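Local coordinates for protein putative esterase/lipase/thioesterase (Silicibacter sp., PDB 2PBL) that probably hydrolyses ester or thioester bonds as an alpha/beta-hydrolase, although its natural substrate is not established, at residues A[162-168]-A[205-211]; A[29-33]-A[83-87]. All coordinates share one frame; numbering follows the deposited sequence.

Contact 1: A[162-168]-A[205-211]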
loop_
_atom_site.group_PDB
_atom_site.type_symbol
_atom_site.label_atom_id
_atom_site.label_comp_id
_atom_site.label_asym_id
_atom_site.label_seq_id
_atom_site.Cartn_x
_atom_site.Cartn_y
_atom_site.Cartn_z
ATOM N N ASN A 162 2.305 11.329 7.335
ATOM C CA ASN A 162 2.655 11.239 5.905
ATOM C C ASN A 162 1.903 10.065 5.287
ATOM O O ASN A 162 1.712 9.000 5.921
ATOM C CB ASN A 162 4.160 10.906 5.662
ATOM C CG ASN A 162 5.159 11.869 6.311
ATOM O OD1 ASN A 162 4.968 13.054 6.283
ATOM N ND2 ASN A 162 6.343 11.321 6.871
ATOM N N VAL A 163 1.491 10.239 4.033
ATOM C CA VAL A 163 0.916 9.159 3.237
ATOM C C VAL A 163 1.638 9.167 1.890
ATOM O O VAL A 163 1.600 10.184 1.167
ATOM C CB VAL A 163 -0.617 9.246 3.023
ATOM C CG1 VAL A 163 -1.052 8.041 2.205
ATOM C CG2 VAL A 163 -1.335 9.252 4.345
ATOM N N VAL A 164 2.241 8.015 1.558
ATOM C CA VAL A 164 3.038 7.821 0.323
ATOM C C VAL A 164 2.520 6.622 -0.458
ATOM O O VAL A 164 2.990 5.482 -0.271
ATOM C CB VAL A 164 4.565 7.662 0.600
ATOM C CG1 VAL A 164 5.361 7.595 -0.723
ATOM C CG2 VAL A 164 5.059 8.808 1.450
ATOM N N PRO A 165 1.538 6.861 -1.346
ATOM C CA PRO A 165 1.009 5.821 -2.245
ATOM C C PRO A 165 1.973 5.656 -3.384
ATOM O O PRO A 165 2.324 6.643 -4.048
ATOM C CB PRO A 165 -0.274 6.466 -2.791
ATOM C CG PRO A 165 -0.555 7.618 -1.892
ATOM C CD PRO A 165 0.763 8.117 -1.525
ATOM N N ILE A 166 2.490 4.441 -3.523
ATOM C CA ILE A 166 3.492 4.141 -4.484
ATOM C C ILE A 166 2.758 3.490 -5.661
ATOM O O ILE A 166 2.153 2.417 -5.515
ATOM C CB ILE A 166 4.520 3.177 -3.890
ATOM C CG1 ILE A 166 5.145 3.760 -2.594
ATOM C CG2 ILE A 166 5.553 2.871 -4.936
ATOM C CD1 ILE A 166 5.945 2.657 -1.716
ATOM N N SER A 167 2.783 4.151 -6.815
ATOM C CA SER A 167 2.127 3.638 -8.009
ATOM C C SER A 167 0.665 3.293 -7.705
ATOM O O SER A 167 0.190 2.188 -7.992
ATOM C CB SER A 167 2.889 2.420 -8.504
ATOM O OG SER A 167 4.297 2.690 -8.512
ATOM N N PRO A 168 -0.088 4.277 -7.160
ATOM C CA PRO A 168 -1.459 3.997 -6.779
ATOM C C PRO A 168 -2.508 3.908 -7.918
ATOM O O PRO A 168 -2.337 4.442 -9.031
ATOM C CB PRO A 168 -1.827 5.233 -5.950
ATOM C CG PRO A 168 -1.022 6.345 -6.633
ATOM C CD PRO A 168 0.311 5.665 -6.846
ATOM N N ALA A 205 -2.359 15.580 6.292
ATOM C CA ALA A 205 -1.165 14.719 6.179
ATOM C C ALA A 205 -0.441 15.116 4.909
ATOM O O ALA A 205 -1.078 15.608 3.984
ATOM C CB ALA A 205 -1.527 13.281 6.115
ATOM N N LYS A 206 0.883 14.951 4.889
ATOM C CA LYS A 206 1.646 15.281 3.695
ATOM C C LYS A 206 1.565 14.016 2.836
ATOM O O LYS A 206 2.026 12.922 3.245
ATOM C CB LYS A 206 3.090 15.620 4.032
ATOM C CG LYS A 206 3.872 16.273 2.883
ATOM C CD LYS A 206 5.295 16.635 3.377
ATOM C CE LYS A 206 6.138 17.551 2.449
ATOM N NZ LYS A 206 7.509 17.851 3.131
ATOM N N VAL A 207 1.006 14.183 1.650
ATOM C CA VAL A 207 0.824 13.119 0.709
ATOM C C VAL A 207 1.824 13.315 -0.444
ATOM O O VAL A 207 1.891 14.372 -1.033
ATOM C CB VAL A 207 -0.616 13.133 0.089
ATOM C CG1 VAL A 207 -0.752 11.945 -0.939
ATOM C CG2 VAL A 207 -1.671 13.027 1.151
ATOM N N THR A 208 2.548 12.251 -0.770
ATOM C CA THR A 208 3.533 12.274 -1.854
ATOM C C THR A 208 3.242 11.050 -2.727
ATOM O O THR A 208 3.338 9.928 -2.256
ATOM C CB THR A 208 4.981 12.237 -1.331
ATOM O OG1 THR A 208 5.226 13.334 -0.428
ATOM C CG2 THR A 208 5.975 12.345 -2.510
ATOM N N VAL A 209 2.863 11.289 -3.973
ATOM C CA VAL A 209 2.597 10.220 -4.924
ATOM C C VAL A 209 3.922 9.869 -5.586
ATOM O O VAL A 209 4.615 10.700 -6.174
ATOM C CB VAL A 209 1.523 10.596 -5.936
ATOM C CG1 VAL A 209 1.188 9.382 -6.829
ATOM C CG2 VAL A 209 0.297 11.098 -5.217
ATOM N N TRP A 210 4.283 8.610 -5.440
ATOM C CA TRP A 210 5.575 8.113 -5.884
ATOM C C TRP A 210 5.308 7.105 -6.983
ATOM O O TRP A 210 4.642 6.117 -6.779
ATOM C CB TRP A 210 6.276 7.483 -4.674
ATOM C CG TRP A 210 7.673 7.137 -4.887
ATOM C CD1 TRP A 210 8.155 6.115 -5.666
ATOM C CD2 TRP A 210 8.807 7.829 -4.377
ATOM N NE1 TRP A 210 9.518 6.126 -5.641
ATOM C CE2 TRP A 210 9.948 7.176 -4.872
ATOM C CE3 TRP A 210 8.971 8.946 -3.540
ATOM C CZ2 TRP A 210 11.255 7.577 -4.536
ATOM C CZ3 TRP A 210 10.259 9.356 -3.226
ATOM C CH2 TRP A 210 11.386 8.657 -3.707
ATOM N N VAL A 211 5.867 7.330 -8.157
ATOM C CA VAL A 211 5.619 6.410 -9.267
ATOM C C VAL A 211 6.874 6.188 -10.090
ATOM O O VAL A 211 7.696 7.067 -10.194
ATOM C CB VAL A 211 4.461 6.949 -10.129
ATOM C CG1 VAL A 211 4.820 8.256 -10.829
ATOM C CG2 VAL A 211 3.996 5.910 -11.129
#
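Val163 and Val207 pair in register where two neighbouring parallel strands of the alpha/beta-hydrolase sheet run together, their short axes 14° apart. Four backbone hydrogen bonds join the strands. Val163 uses both of its polar backbone groups: its N donates to Lys206 O (2.8 Å), and its O accepts from Thr208 N. Pro165 has no N-H to give. Its CD instead sits 3.2 Å from Thr208 O, which is also approached by Val164 CA, and the strands bow slightly apart here. The backbones draw together again at Ile166 and Trp210, where Trp210 N donates almost straight to Pro165 O (3.1 Å, 178° at the hydrogen). Two residues past Pro165, Ser167 N donates to Trp210 O, the other polar backbone atom of the tryptophan, at 2.7 Å.

Apolar packing follows the two faces of the sheet. On the face of Val163 and Val207, Val207 CG1 reaches Pro165 CD, and farther along Val209 CG1 touches both CG and CD of Pro168 at 3.8 Å. Helix 217-230 packs against Val207 and Val209. On the face of Asn162 and Lys206, Val164 CG1 lies alongside Trp210 CB at 4.1 Å. With CG anti to the backbone N (chi1 -170°), the indole of Trp210 swings out past its own strand to helix 255-261 and strand 233-237, while Ile166 CG2 meets Trp210 CD1 obliquely.

The polar side chains look outside the pair. Asn162 ND2 donates to Ile260 O and Ala262 O, tying the C terminus to the sheet, while OD1 rests beside Lys206 CB. Ser167 OG hydrogen-bonds Glu215 OE2, the probable acid of a Ser137-His242-Glu215 triad, so this serine may help position that carboxylate; the same OG lies 4.2 Å from Val211 CG2.

Contact 2: A[29-33]-A[83-87]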
loop_
_atom_site.group_PDB
_atom_site.type_symbol
_atom_site.label_atom_id
_atom_site.label_comp_id
_atom_site.label_asym_id
_atom_site.label_seq_id
_atom_site.Cartn_x
_atom_site.Cartn_y
_atom_site.Cartn_z
ATOM N N GLU A 29 10.859 -14.093 3.803
ATOM C CA GLU A 29 11.077 -15.194 4.755
ATOM C C GLU A 29 12.417 -15.045 5.475
ATOM O O GLU A 29 12.470 -15.129 6.705
ATOM C CB GLU A 29 10.992 -16.544 4.035
ATOM C CG GLU A 29 10.974 -17.767 4.960
ATOM C CD GLU A 29 10.723 -19.067 4.158
ATOM O OE1 GLU A 29 11.616 -19.483 3.365
ATOM O OE2 GLU A 29 9.628 -19.659 4.320
ATOM N N ASP A 30 13.492 -14.815 4.722
ATOM C CA ASP A 30 14.823 -14.626 5.325
ATOM C C ASP A 30 14.842 -13.464 6.341
ATOM O O ASP A 30 15.449 -13.562 7.411
ATOM C CB ASP A 30 15.886 -14.307 4.271
ATOM C CG ASP A 30 16.225 -15.496 3.370
ATOM O OD1 ASP A 30 15.626 -16.587 3.543
ATOM O OD2 ASP A 30 17.101 -15.325 2.481
ATOM N N PHE A 31 14.196 -12.357 5.971
ATOM C CA PHE A 31 14.096 -11.205 6.853
ATOM C C PHE A 31 13.354 -11.582 8.132
ATOM O O PHE A 31 13.790 -11.231 9.197
ATOM C CB PHE A 31 13.398 -10.021 6.156
ATOM C CG PHE A 31 12.968 -8.924 7.116
ATOM C CD1 PHE A 31 13.860 -7.946 7.523
ATOM C CD2 PHE A 31 11.673 -8.922 7.647
ATOM C CE1 PHE A 31 13.471 -6.967 8.432
ATOM C CE2 PHE A 31 11.268 -7.948 8.528
ATOM C CZ PHE A 31 12.164 -6.965 8.921
ATOM N N ARG A 32 12.221 -12.258 8.030
ATOM C CA ARG A 32 11.471 -12.586 9.238
ATOM C C ARG A 32 12.331 -13.419 10.169
ATOM O O ARG A 32 12.425 -13.140 11.357
ATOM C CB ARG A 32 10.179 -13.341 8.920
ATOM C CG ARG A 32 9.084 -12.490 8.297
ATOM C CD ARG A 32 7.770 -13.219 8.165
ATOM N NE ARG A 32 7.837 -14.358 7.245
ATOM C CZ ARG A 32 7.671 -14.298 5.924
ATOM N NH1 ARG A 32 7.464 -13.160 5.292
ATOM N NH2 ARG A 32 7.720 -15.413 5.224
ATOM N N ASN A 33 12.957 -14.444 9.604
ATOM C CA ASN A 33 13.821 -15.327 10.362
ATOM C C ASN A 33 14.960 -14.586 11.024
ATOM O O ASN A 33 15.332 -14.928 12.137
ATOM C CB ASN A 33 14.369 -16.441 9.479
ATOM C CG ASN A 33 13.306 -17.418 9.054
ATOM O OD1 ASN A 33 12.249 -17.544 9.688
ATOM N ND2 ASN A 33 13.576 -18.127 7.966
ATOM N N SER A 83 7.867 -8.529 3.833
ATOM C CA SER A 83 8.477 -8.227 5.127
ATOM C C SER A 83 9.801 -7.530 4.998
ATOM O O SER A 83 10.080 -6.565 5.719
ATOM C CB SER A 83 8.636 -9.524 5.928
ATOM O OG SER A 83 7.417 -10.249 5.811
ATOM N N HIS A 84 10.622 -8.005 4.062
ATOM C CA HIS A 84 11.982 -7.455 3.861
ATOM C C HIS A 84 11.983 -5.942 3.523
ATOM O O HIS A 84 12.997 -5.242 3.676
ATOM C CB HIS A 84 12.675 -8.254 2.755
ATOM C CG HIS A 84 12.013 -8.121 1.418
ATOM N ND1 HIS A 84 10.763 -8.628 1.141
ATOM C CD2 HIS A 84 12.440 -7.529 0.280
ATOM C CE1 HIS A 84 10.450 -8.353 -0.113
ATOM N NE2 HIS A 84 11.459 -7.695 -0.664
ATOM N N LEU A 85 10.835 -5.434 3.091
ATOM C CA LEU A 85 10.706 -4.012 2.796
ATOM C C LEU A 85 10.623 -3.148 4.087
ATOM O O LEU A 85 10.605 -1.915 4.030
ATOM C CB LEU A 85 9.527 -3.779 1.876
ATOM C CG LEU A 85 9.555 -4.526 0.520
ATOM C CD1 LEU A 85 8.302 -4.251 -0.284
ATOM C CD2 LEU A 85 10.813 -4.175 -0.328
ATOM N N ALA A 86 10.583 -3.797 5.243
ATOM C CA ALA A 86 10.558 -3.091 6.536
ATOM C C ALA A 86 11.925 -2.556 6.958
ATOM O O ALA A 86 12.015 -1.664 7.822
ATOM C CB ALA A 86 10.019 -4.038 7.623
ATOM N N VAL A 87 12.984 -3.032 6.307
ATOM C CA VAL A 87 14.352 -2.691 6.760
ATOM C C VAL A 87 14.684 -1.185 6.874
ATOM O O VAL A 87 15.167 -0.728 7.901
ATOM C CB VAL A 87 15.409 -3.469 5.875
ATOM C CG1 VAL A 87 16.809 -2.934 6.087
ATOM C CG2 VAL A 87 15.325 -4.955 6.207
#
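Phe31 sets its CG anti to the backbone N (chi1 166°), which carries the ring off helix 20-35 and against the short 3-10 turn at 83-85. Arg32, on the same helix, bends at chi3 (-65°), and this brings its guanidinium back to Ser83.

The phenyl ring lies against backbone as much as side chain. Ser83 O stands over one face near the rim, 3.3 Å from Phe31 CE2, and Ser83 CB approaches CD2. His84 CA comes obliquely to Phe31 CG at 3.7 Å. The far end of the ring meets two methyl groups, Ala86 CB at CZ and Val87 CG2 at CE1, the latter 3.5 Å away. Phe56 of strand 52-56 adds an edge-to-face ring contact, so the helix, the turn and the sheet all meet at this phenylalanine. An alanine here would remove the whole ring and would probably leave a gap between Ala86, Val87 and Phe56, with the turn less firmly seated on the helix.

Arg32 supplies the polar half. Its NH1 donates to Ser83 OG at 3.0 Å in a moderately bent bond, with the hydroxyl at the guanidinium edge and only 4° out of its plane. NH1 also donates to Ser80 O, while Glu29 CA lies over one face of the group.

Ser83 O, which stands over the ring, accepts from Ala86 N within the turn, so this buried carbonyl has a partner there. The attachment is thus mixed: the ring provides the apolar packing, while the bonds of Arg32 NH1 to Ser83 OG and Ser80 O probably restrict rotation of the guanidinium.

How the contacts relate
From the N terminus, helix 20-35 comes first, and contact 2 joins it to the turn at 83-87, closing a loop that takes in strands 39-44, 52-56 and 64-69. The chain then leads into helix 87-91 and, through strands 94-99 and 131-136, to strand 160-166. Contact 1 joins that strand to 206-212 across a connection containing helices 181-184 and 188-193. The two closures are in series, neither nested nor crossed. The centres of contacts 1 and 2 are about 22 Å apart, and the nearest atoms of contacts 1 and 2 are about 7 Å apart, without touching. Contact 1 joins two adjacent parallel strands within the sheet, whereas contact 2 fastens the N-terminal helix outside it.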